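Local structure of aftrax (Archaeoglobus fulgidus, 3ZC0) at residues Asp79-Leu84 and Glu105-Ala110; Glu121-Ala126 and Glu178-Asp183; Glu14-Ala19 and Arg67-Ile72. The protein assembles into archaeal C3PO, a magnesium-binding, all-helical oligomer of the translin-TRAX family that recognises and cleaves duplex RNA. The protein carries 1 engineered substitution. All blocks are in the same frame, centred on the assembly; numbering follows the deposited sequence.

Contact 1 (Asp79-Leu84 and Glu105-Ala110); sequences DAMQEL and EVTPAA. With nucleotides of chain O.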
loop_
_atom_site.group_PDB
_atom_site.type_symbol
_atom_site.label_atom_id
_atom_site.label_comp_id
_atom_site.label_asym_id
_atom_site.label_seq_id
_atom_site.Cartn_x
_atom_site.Cartn_y
_atom_site.Cartn_z
ATOM N N ASP E 79 2.762 -19.548 -10.400
ATOM C CA ASP E 79 3.018 -19.871 -8.995
ATOM C C ASP E 79 3.331 -21.371 -8.768
ATOM O O ASP E 79 4.414 -21.749 -8.265
ATOM C CB ASP E 79 1.836 -19.420 -8.121
ATOM C CG ASP E 79 1.824 -17.905 -7.839
ATOM O OD1 ASP E 79 2.636 -17.139 -8.401
ATOM O OD2 ASP E 79 0.974 -17.469 -7.035
ATOM N N ALA E 80 2.395 -22.224 -9.172
ATOM C CA ALA E 80 2.546 -23.657 -8.946
ATOM C C ALA E 80 3.757 -24.253 -9.690
ATOM O O ALA E 80 4.442 -25.141 -9.161
ATOM C CB ALA E 80 1.243 -24.406 -9.300
ATOM N N MET E 81 4.036 -23.783 -10.908
ATOM C CA MET E 81 5.216 -24.317 -11.601
ATOM C C MET E 81 6.515 -23.911 -10.901
ATOM O O MET E 81 7.444 -24.711 -10.784
ATOM C CB MET E 81 5.201 -24.022 -13.106
ATOM C CG MET E 81 4.227 -24.935 -13.830
ATOM S SD MET E 81 4.071 -24.779 -15.610
ATOM C CE MET E 81 4.435 -23.059 -15.881
ATOM N N GLN E 82 6.539 -22.692 -10.375
ATOM C CA GLN E 82 7.614 -22.269 -9.489
ATOM C C GLN E 82 7.793 -23.185 -8.248
ATOM O O GLN E 82 8.927 -23.569 -7.915
ATOM C CB GLN E 82 7.384 -20.825 -9.067
ATOM C CG GLN E 82 8.448 -20.273 -8.159
ATOM C CD GLN E 82 8.130 -18.865 -7.715
ATOM O OE1 GLN E 82 8.392 -18.488 -6.567
ATOM N NE2 GLN E 82 7.558 -18.073 -8.624
ATOM N N GLU E 83 6.694 -23.536 -7.565
ATOM C CA GLU E 83 6.789 -24.448 -6.400
ATOM C C GLU E 83 7.255 -25.865 -6.772
ATOM O O GLU E 83 7.940 -26.545 -5.991
ATOM C CB GLU E 83 5.462 -24.545 -5.637
ATOM C CG GLU E 83 4.940 -23.230 -5.089
ATOM C CD GLU E 83 5.366 -22.961 -3.649
ATOM O OE1 GLU E 83 6.367 -23.557 -3.170
ATOM O OE2 GLU E 83 4.682 -22.140 -2.994
ATOM N N LEU E 84 6.867 -26.309 -7.963
ATOM C CA LEU E 84 7.278 -27.619 -8.434
ATOM C C LEU E 84 8.773 -27.619 -8.716
ATOM O O LEU E 84 9.495 -28.531 -8.286
ATOM C CB LEU E 84 6.509 -27.984 -9.690
ATOM C CG LEU E 84 6.683 -29.407 -10.190
ATOM C CD1 LEU E 84 6.777 -30.391 -9.023
ATOM C CD2 LEU E 84 5.486 -29.716 -11.057
ATOM N N GLU E 105 9.754 -29.043 -18.535
ATOM C CA GLU E 105 9.493 -27.613 -18.468
ATOM C C GLU E 105 8.007 -27.383 -18.756
ATOM O O GLU E 105 7.391 -28.284 -19.332
ATOM C CB GLU E 105 10.467 -26.797 -19.336
ATOM C CG GLU E 105 11.894 -26.680 -18.703
ATOM C CD GLU E 105 12.656 -25.389 -19.063
ATOM O OE1 GLU E 105 12.180 -24.582 -19.899
ATOM O OE2 GLU E 105 13.747 -25.184 -18.497
ATOM N N VAL E 106 7.368 -26.281 -18.322
ATOM C CA VAL E 106 7.822 -25.175 -17.427
ATOM C C VAL E 106 8.407 -23.894 -18.080
ATOM O O VAL E 106 9.294 -23.953 -18.933
ATOM C CB VAL E 106 8.607 -25.630 -16.156
ATOM C CG1 VAL E 106 9.669 -24.627 -15.788
ATOM C CG2 VAL E 106 7.645 -25.887 -15.015
ATOM N N THR E 107 7.866 -22.740 -17.682
ATOM C CA THR E 107 8.298 -21.444 -18.215
ATOM C C THR E 107 9.676 -21.049 -17.663
ATOM O O THR E 107 10.056 -21.502 -16.591
ATOM C CB THR E 107 7.234 -20.343 -17.917
ATOM O OG1 THR E 107 7.829 -19.040 -17.998
ATOM C CG2 THR E 107 6.641 -20.513 -16.537
ATOM N N PRO E 108 10.437 -20.223 -18.397
ATOM C CA PRO E 108 11.734 -19.723 -17.935
ATOM C C PRO E 108 11.715 -19.135 -16.529
ATOM O O PRO E 108 12.525 -19.516 -15.665
ATOM C CB PRO E 108 12.017 -18.585 -18.916
ATOM C CG PRO E 108 11.430 -19.036 -20.159
ATOM C CD PRO E 108 10.165 -19.786 -19.776
ATOM N N ALA E 109 10.803 -18.193 -16.308
ATOM C CA ALA E 109 10.721 -17.503 -15.022
ATOM C C ALA E 109 10.365 -18.414 -13.852
ATOM O O ALA E 109 10.830 -18.177 -12.742
ATOM C CB ALA E 109 9.758 -16.337 -15.096
ATOM N N ALA E 110 9.552 -19.447 -14.085
ATOM C CA ALA E 110 9.206 -20.387 -13.016
ATOM C C ALA E 110 10.387 -21.268 -12.632
ATOM O O ALA E 110 10.498 -21.737 -11.497
ATOM C CB ALA E 110 8.035 -21.254 -13.417
ATOM P P G O 7 2.483 -8.160 -8.062
ATOM O OP1 G O 7 2.870 -7.549 -9.360
ATOM O OP2 G O 7 1.560 -7.458 -7.133
ATOM O "O5'" G O 7 1.825 -9.586 -8.323
ATOM C "C5'" G O 7 2.452 -10.544 -9.162
ATOM C "C4'" G O 7 1.991 -11.944 -8.843
ATOM O "O4'" G O 7 2.303 -12.263 -7.460
ATOM C "C3'" G O 7 0.497 -12.221 -8.947
ATOM O "O3'" G O 7 0.044 -12.400 -10.280
ATOM C "C2'" G O 7 0.348 -13.459 -8.074
ATOM O "O2'" G O 7 0.831 -14.607 -8.751
ATOM C "C1'" G O 7 1.324 -13.137 -6.939
ATOM N N9 G O 7 0.633 -12.484 -5.809
ATOM C C8 G O 7 0.652 -11.169 -5.408
ATOM N N7 G O 7 -0.105 -10.939 -4.371
ATOM C C5 G O 7 -0.660 -12.176 -4.077
ATOM C C6 G O 7 -1.561 -12.575 -3.059
ATOM O O6 G O 7 -2.086 -11.892 -2.174
ATOM N N1 G O 7 -1.850 -13.935 -3.133
ATOM C C2 G O 7 -1.343 -14.806 -4.063
ATOM N N2 G O 7 -1.738 -16.083 -3.978
ATOM N N3 G O 7 -0.503 -14.449 -5.011
ATOM C C4 G O 7 -0.214 -13.132 -4.955
#
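Met-81, Val-106, Thr-107 and Ala-110 form the hydrophobic junction where the start of helix 108-132 is pressed against helix 73-94, whose surface also meets the bound RNA. The backbones come very close: the CA atoms of Gln-82 and Ala-110 are 4.3 Å apart, which the small alanine permits. Here Gln-82 CA donates a CA-H...O contact to Ala-110 O, 3.6 Å away and nearly straight at 162°, while Ala-110 CB rests against the peptide joining Met-81 to Gln-82. Met-81 carries most of the side-chain contact. Its CG stands anti to the carbonyl carbon (chi1 -76°), and CB, CG and SD pass Val-106 CG2 in the opposite sense to the valine side chain; Met-81 CB comes nearest, 3.6 Å from Val-106 CG2. The chain then bends at chi3 (-30°), taking Met-81 CE to 3.4 Å from CG2 of Thr-107, whose side chain it crosses at about a right angle. Thr-107 is the N-cap residue of helix 108-132. An alanine at Met-81 would keep CB but lose CG, SD and CE, and would probably leave a gap between Val-106 CG2 and Thr-107 CG2. Asp-79 leaves the helix away from residues 105-110, and its carboxylate reaches the ribose of G7 of chain O. The O2' of G7 lies 3.1 Å from Asp-79 OD1 and 3.3 Å from OD2, both weak bonds. A contact to the 2'-hydroxyl is one that RNA can make and DNA cannot. Gln-82 lies near the magnesium ligand Glu-86, one turn further along. Two helices of the all-helical translin fold are thus packed through small and apolar residues, next to the RNA-contacting face of helix 73-94.

Contact 2 (Glu121-Ala126 and Glu178-Asp183); sequences ELRRYA and ERTKSD. With MG (magnesium ion), chain U.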
loop_
_atom_site.group_PDB
_atom_site.type_symbol
_atom_site.label_atom_id
_atom_site.label_comp_id
_atom_site.label_asym_id
_atom_site.label_seq_id
_atom_site.Cartn_x
_atom_site.Cartn_y
_atom_site.Cartn_z
ATOM N N GLU E 121 15.354 -23.234 1.299
ATOM C CA GLU E 121 15.098 -24.563 1.846
ATOM C C GLU E 121 16.452 -25.196 2.130
ATOM O O GLU E 121 16.650 -25.885 3.144
ATOM C CB GLU E 121 14.288 -25.429 0.879
ATOM C CG GLU E 121 12.982 -24.816 0.415
ATOM C CD GLU E 121 11.991 -24.572 1.546
ATOM O OE1 GLU E 121 12.217 -25.085 2.666
ATOM O OE2 GLU E 121 10.986 -23.853 1.314
ATOM N N LEU E 122 17.393 -24.934 1.228
ATOM C CA LEU E 122 18.751 -25.381 1.437
ATOM C C LEU E 122 19.292 -24.793 2.739
ATOM O O LEU E 122 19.916 -25.505 3.529
ATOM C CB LEU E 122 19.633 -25.031 0.238
ATOM C CG LEU E 122 19.381 -25.947 -0.965
ATOM C CD1 LEU E 122 20.204 -25.539 -2.165
ATOM C CD2 LEU E 122 19.684 -27.382 -0.584
ATOM N N ARG E 123 19.040 -23.509 2.980
ATOM C CA ARG E 123 19.461 -22.922 4.252
ATOM C C ARG E 123 18.919 -23.723 5.437
ATOM O O ARG E 123 19.717 -24.178 6.274
ATOM C CB ARG E 123 19.097 -21.443 4.394
ATOM C CG ARG E 123 19.088 -21.008 5.850
ATOM C CD ARG E 123 19.196 -19.514 6.047
ATOM N NE ARG E 123 19.035 -19.128 7.454
ATOM C CZ ARG E 123 19.946 -19.322 8.414
ATOM N NH1 ARG E 123 21.097 -19.930 8.148
ATOM N NH2 ARG E 123 19.707 -18.913 9.657
ATOM N N ARG E 124 17.598 -23.923 5.512
ATOM C CA ARG E 124 17.061 -24.750 6.622
ATOM C C ARG E 124 17.800 -26.070 6.756
ATOM O O ARG E 124 18.309 -26.380 7.824
ATOM C CB ARG E 124 15.574 -25.064 6.490
ATOM C CG ARG E 124 14.706 -23.856 6.335
ATOM C CD ARG E 124 13.258 -24.229 6.501
ATOM N NE ARG E 124 12.436 -23.035 6.634
ATOM C CZ ARG E 124 11.803 -22.450 5.627
ATOM N NH1 ARG E 124 11.887 -22.954 4.397
ATOM N NH2 ARG E 124 11.083 -21.364 5.858
ATOM N N TYR E 125 17.878 -26.819 5.660
ATOM C CA TYR E 125 18.554 -28.109 5.653
ATOM C C TYR E 125 19.999 -28.069 6.168
ATOM O O TYR E 125 20.376 -28.898 6.995
ATOM C CB TYR E 125 18.518 -28.698 4.252
ATOM C CG TYR E 125 18.874 -30.162 4.169
ATOM C CD1 TYR E 125 17.960 -31.146 4.533
ATOM C CD2 TYR E 125 20.121 -30.563 3.711
ATOM C CE1 TYR E 125 18.285 -32.492 4.446
ATOM C CE2 TYR E 125 20.449 -31.896 3.615
ATOM C CZ TYR E 125 19.530 -32.856 3.983
ATOM O OH TYR E 125 19.870 -34.181 3.872
ATOM N N ALA E 126 20.799 -27.114 5.687
ATOM C CA ALA E 126 22.190 -26.946 6.148
ATOM C C ALA E 126 22.289 -26.631 7.646
ATOM O O ALA E 126 23.194 -27.090 8.356
ATOM C CB ALA E 126 22.862 -25.850 5.362
ATOM N N GLU E 178 24.545 -15.794 3.473
ATOM C CA GLU E 178 25.433 -15.189 4.447
ATOM C C GLU E 178 25.097 -15.652 5.846
ATOM O O GLU E 178 25.980 -15.987 6.626
ATOM C CB GLU E 178 25.343 -13.690 4.391
ATOM C CG GLU E 178 26.606 -13.070 3.963
ATOM C CD GLU E 178 26.853 -13.273 2.489
ATOM O OE1 GLU E 178 26.061 -12.720 1.695
ATOM O OE2 GLU E 178 27.837 -13.977 2.131
ATOM N N ARG E 179 23.809 -15.673 6.154
ATOM C CA ARG E 179 23.374 -16.075 7.478
ATOM C C ARG E 179 23.918 -17.484 7.729
ATOM O O ARG E 179 24.534 -17.754 8.759
ATOM C CB ARG E 179 21.839 -15.992 7.597
ATOM C CG ARG E 179 21.297 -15.880 9.029
ATOM C CD ARG E 179 19.789 -15.542 9.070
ATOM N NE ARG E 179 19.471 -14.226 8.511
ATOM C CZ ARG E 179 18.806 -14.023 7.371
ATOM N NH1 ARG E 179 18.375 -15.055 6.647
ATOM N NH2 ARG E 179 18.565 -12.783 6.950
ATOM N N THR E 180 23.752 -18.356 6.745
ATOM C CA THR E 180 24.208 -19.725 6.869
ATOM C C THR E 180 25.723 -19.773 7.099
ATOM O O THR E 180 26.198 -20.523 7.947
ATOM C CB THR E 180 23.754 -20.587 5.660
ATOM O OG1 THR E 180 22.334 -20.455 5.502
ATOM C CG2 THR E 180 24.080 -22.067 5.878
ATOM N N LYS E 181 26.471 -18.939 6.379
ATOM C CA LYS E 181 27.918 -18.899 6.545
ATOM C C LYS E 181 28.234 -18.555 7.987
ATOM O O LYS E 181 29.030 -19.245 8.634
ATOM C CB LYS E 181 28.562 -17.898 5.581
ATOM C CG LYS E 181 28.780 -18.444 4.171
ATOM C CD LYS E 181 29.364 -17.376 3.286
ATOM C CE LYS E 181 29.986 -17.952 2.031
ATOM N NZ LYS E 181 30.795 -16.898 1.341
ATOM N N SER E 182 27.581 -17.507 8.490
ATOM C CA SER E 182 27.746 -17.080 9.875
ATOM C C SER E 182 27.485 -18.222 10.873
ATOM O O SER E 182 28.251 -18.408 11.820
ATOM C CB SER E 182 26.848 -15.883 10.176
ATOM O OG SER E 182 26.691 -15.706 11.575
ATOM N N ASP E 183 26.419 -18.986 10.639
ATOM C CA ASP E 183 26.074 -20.122 11.489
ATOM C C ASP E 183 27.145 -21.202 11.425
ATOM O O ASP E 183 27.561 -21.768 12.446
ATOM C CB ASP E 183 24.744 -20.731 11.048
ATOM C CG ASP E 183 23.565 -19.828 11.332
ATOM O OD1 ASP E 183 23.588 -19.135 12.372
ATOM O OD2 ASP E 183 22.619 -19.809 10.514
HETATM MG MG MG U . 9.826 -22.530 0.225
HETATM O O HOH W 1 11.637 -21.554 0.298
#
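Arg-123 reaches across to Thr-180 and Asp-183 between two nearly parallel helix segments, their axes 9° apart in direction and 10.2 Å apart at closest approach. Its CG stands anti to the backbone N and the chain is extended to NE, running past Thr-180 in the opposite sense. The guanidinium lies nearly coplanar with the Asp-183 carboxylate, the planes differing by 19°. Arg-123 NH1 and NH2 both grip one oxygen, Asp-183 OD2, at 2.8 and 3.2 Å, meeting it almost in line with its C-O bond. Arg-123 NH1 also donates in plane to Thr-180 OG1 at 3.0 Å, so that hydroxyl has two partners, Arg-123 and the Gly-176 carbonyl. Arg-179 crosses Arg-123 at about a right angle and lays its CG over one guanidinium face, 3.5 Å above the plane and toward the rim. The two guanidinium planes are 62° apart, and the like charges approach to 4.2 Å between Arg-123 NE and Arg-179 NH1. Anions probably offset this: Asp-183 OD2 on Arg-123, and an RNA phosphate on Arg-179. Asp-183 OD1 is salt-bridged to Arg-179 of the fourth subunit. Beside this bridge, Ala-126 CB and Thr-180 CG2 pack together. Glu-121 turns elsewhere, OE2 binding magnesium at 2.1 Å while OE1 accepts from His-42 and, weakly, from Arg-124 NH1. Glu-86, an RNA phosphate and a water complete the observed coordination: a carboxylate-bound metal at the RNA backbone, consistent with the nuclease site of C3PO.

Contact 3 (Glu14-Ala19 and Arg67-Ile72); sequences EELEAA and REYPEI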
loop_
_atom_site.group_PDB
_atom_site.type_symbol
_atom_site.label_atom_id
_atom_site.label_comp_id
_atom_site.label_asym_id
_atom_site.label_seq_id
_atom_site.Cartn_x
_atom_site.Cartn_y
_atom_site.Cartn_z
ATOM N N GLU E 14 -17.391 -19.627 -22.753
ATOM C CA GLU E 14 -17.894 -20.707 -21.899
ATOM C C GLU E 14 -16.827 -21.766 -21.666
ATOM O O GLU E 14 -16.572 -22.214 -20.526
ATOM C CB GLU E 14 -19.150 -21.317 -22.507
ATOM C CG GLU E 14 -20.375 -20.457 -22.261
ATOM C CD GLU E 14 -21.594 -20.939 -22.999
ATOM O OE1 GLU E 14 -21.462 -21.881 -23.813
ATOM O OE2 GLU E 14 -22.680 -20.366 -22.763
ATOM N N GLU E 15 -16.190 -22.140 -22.763
ATOM C CA GLU E 15 -15.056 -23.041 -22.711
ATOM C C GLU E 15 -13.976 -22.548 -21.718
ATOM O O GLU E 15 -13.476 -23.316 -20.886
ATOM C CB GLU E 15 -14.489 -23.173 -24.119
ATOM C CG GLU E 15 -13.870 -24.500 -24.452
ATOM C CD GLU E 15 -13.772 -24.686 -25.945
ATOM O OE1 GLU E 15 -14.201 -23.758 -26.681
ATOM O OE2 GLU E 15 -13.274 -25.751 -26.375
ATOM N N LEU E 16 -13.634 -21.264 -21.793
ATOM C CA LEU E 16 -12.582 -20.723 -20.948
ATOM C C LEU E 16 -13.038 -20.710 -19.505
ATOM O O LEU E 16 -12.238 -20.972 -18.620
ATOM C CB LEU E 16 -12.157 -19.326 -21.390
ATOM C CG LEU E 16 -11.453 -19.293 -22.743
ATOM C CD1 LEU E 16 -10.951 -17.896 -23.073
ATOM C CD2 LEU E 16 -10.323 -20.285 -22.752
ATOM N N GLU E 17 -14.317 -20.423 -19.266
ATOM C CA GLU E 17 -14.837 -20.418 -17.903
ATOM C C GLU E 17 -14.569 -21.765 -17.277
ATOM O O GLU E 17 -13.831 -21.864 -16.279
ATOM C CB GLU E 17 -16.332 -20.125 -17.883
ATOM C CG GLU E 17 -16.876 -19.703 -16.524
ATOM C CD GLU E 17 -18.363 -19.365 -16.572
ATOM O OE1 GLU E 17 -19.025 -19.681 -17.591
ATOM O OE2 GLU E 17 -18.872 -18.775 -15.592
ATOM N N ALA E 18 -15.122 -22.801 -17.909
ATOM C CA ALA E 18 -14.970 -24.183 -17.430
ATOM C C ALA E 18 -13.514 -24.666 -17.228
ATOM O O ALA E 18 -13.133 -25.154 -16.128
ATOM C CB ALA E 18 -15.695 -25.107 -18.355
ATOM N N ALA E 19 -12.724 -24.547 -18.295
ATOM C CA ALA E 19 -11.294 -24.831 -18.241
ATOM C C ALA E 19 -10.639 -24.124 -17.062
ATOM O O ALA E 19 -10.011 -24.773 -16.228
ATOM C CB ALA E 19 -10.615 -24.416 -19.537
ATOM N N ARG E 67 -2.610 -26.189 -22.163
ATOM C CA ARG E 67 -1.844 -25.248 -22.969
ATOM C C ARG E 67 -2.690 -24.863 -24.193
ATOM O O ARG E 67 -2.415 -23.892 -24.893
ATOM C CB ARG E 67 -0.458 -25.810 -23.339
ATOM C CG ARG E 67 0.479 -24.789 -24.030
ATOM C CD ARG E 67 1.962 -24.967 -23.675
ATOM N NE ARG E 67 2.532 -26.235 -24.138
ATOM C CZ ARG E 67 2.884 -27.243 -23.338
ATOM N NH1 ARG E 67 2.726 -27.140 -22.024
ATOM N NH2 ARG E 67 3.398 -28.357 -23.850
ATOM N N GLU E 68 -3.752 -25.622 -24.417
ATOM C CA GLU E 68 -4.732 -25.309 -25.448
ATOM C C GLU E 68 -5.378 -23.933 -25.233
ATOM O O GLU E 68 -5.990 -23.366 -26.132
ATOM C CB GLU E 68 -5.816 -26.390 -25.448
ATOM C CG GLU E 68 -6.914 -26.182 -26.469
ATOM C CD GLU E 68 -8.092 -27.097 -26.249
ATOM O OE1 GLU E 68 -7.877 -28.242 -25.783
ATOM O OE2 GLU E 68 -9.231 -26.661 -26.539
ATOM N N TYR E 69 -5.238 -23.393 -24.032
ATOM C CA TYR E 69 -5.909 -22.153 -23.692
ATOM C C TYR E 69 -4.920 -21.062 -23.308
ATOM O O TYR E 69 -4.904 -20.614 -22.167
ATOM C CB TYR E 69 -6.846 -22.410 -22.527
ATOM C CG TYR E 69 -7.882 -23.479 -22.789
ATOM C CD1 TYR E 69 -8.842 -23.321 -23.781
ATOM C CD2 TYR E 69 -7.921 -24.635 -22.015
ATOM C CE1 TYR E 69 -9.808 -24.291 -24.000
ATOM C CE2 TYR E 69 -8.876 -25.607 -22.228
ATOM C CZ TYR E 69 -9.820 -25.435 -23.222
ATOM O OH TYR E 69 -10.779 -26.405 -23.438
ATOM N N PRO E 70 -4.109 -20.605 -24.268
ATOM C CA PRO E 70 -3.008 -19.705 -23.927
ATOM C C PRO E 70 -3.510 -18.335 -23.464
ATOM O O PRO E 70 -2.721 -17.564 -22.916
ATOM C CB PRO E 70 -2.242 -19.580 -25.248
ATOM C CG PRO E 70 -2.805 -20.617 -26.145
ATOM C CD PRO E 70 -4.216 -20.781 -25.721
ATOM N N GLU E 71 -4.793 -18.037 -23.677
ATOM C CA GLU E 71 -5.390 -16.841 -23.097
ATOM C C GLU E 71 -5.301 -16.865 -21.568
ATOM O O GLU E 71 -5.248 -15.804 -20.952
ATOM C CB GLU E 71 -6.866 -16.696 -23.488
ATOM C CG GLU E 71 -7.146 -16.540 -24.958
ATOM C CD GLU E 71 -7.732 -17.798 -25.554
ATOM O OE1 GLU E 71 -7.148 -18.887 -25.328
ATOM O OE2 GLU E 71 -8.778 -17.700 -26.238
ATOM N N ILE E 72 -5.313 -18.055 -20.959
ATOM C CA ILE E 72 -5.242 -18.159 -19.503
ATOM C C ILE E 72 -4.124 -19.023 -18.930
ATOM O O ILE E 72 -3.818 -18.919 -17.740
ATOM C CB ILE E 72 -6.553 -18.674 -18.875
ATOM C CG1 ILE E 72 -6.742 -20.151 -19.155
ATOM C CG2 ILE E 72 -7.735 -17.868 -19.340
ATOM C CD1 ILE E 72 -7.895 -20.745 -18.391
#
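Residues 67-72, an irregular link closed by a bond from Ile-72 N to Tyr-69 O, lie beside the helical segment 14-19, with the CA atoms of Leu-16 and Tyr-69 7.4 Å apart. Tyr-69 is the central side chain. Its CG stands anti to the carbonyl carbon (chi1 -58°), and Ala-19 CB sits over one face of the ring, 3.4 Å from Tyr-69 CE2. Leu-16 slides past the tyrosine in the opposite sense and brings Leu-16 CD2 obliquely to 3.5 Å from Tyr-69 CD1. At the phenol end, Glu-15 CG lies 3.8 Å from Tyr-69 OH. The linker between helix 46-64 and helix 73-94 is laid in this way against the long N-terminal helix 6-42, part of the predicted coiled coil. Leu-16 also extends CD1 to 3.8 Å from Glu-71 OE2, crossing that side chain at about a right angle, while Glu-71 OE1 is salt-bridged to Arg-12. Nearby, the carboxylates of Glu-15 and Glu-68, turned 86° from each other, bring like charges to 4.1 Å between their OE2 atoms. Leu-162 of the second subunit packs on Leu-16.

In the fold
From the N terminus, helix 6-42 runs out and helix 46-64 returns; contact 3 closes this long loop by setting residues 67-72 against 14-19. Helix 73-94 follows, and contact 1 closes the shorter excursion to the start of helix 108-132. Further along that same helix begins contact 2, which spans helix 135-153 to reach helix 166-187. The three closures are in series, neither nesting nor crossing. Contacts 1 and 2 share helix 108-132, their centres about 24 Å apart, whereas contacts 2 and 3 lie on opposite sides of the chain's centre, about 42 Å apart. The second subunit touches contacts 1 and 3; the third and fourth meet contact 2.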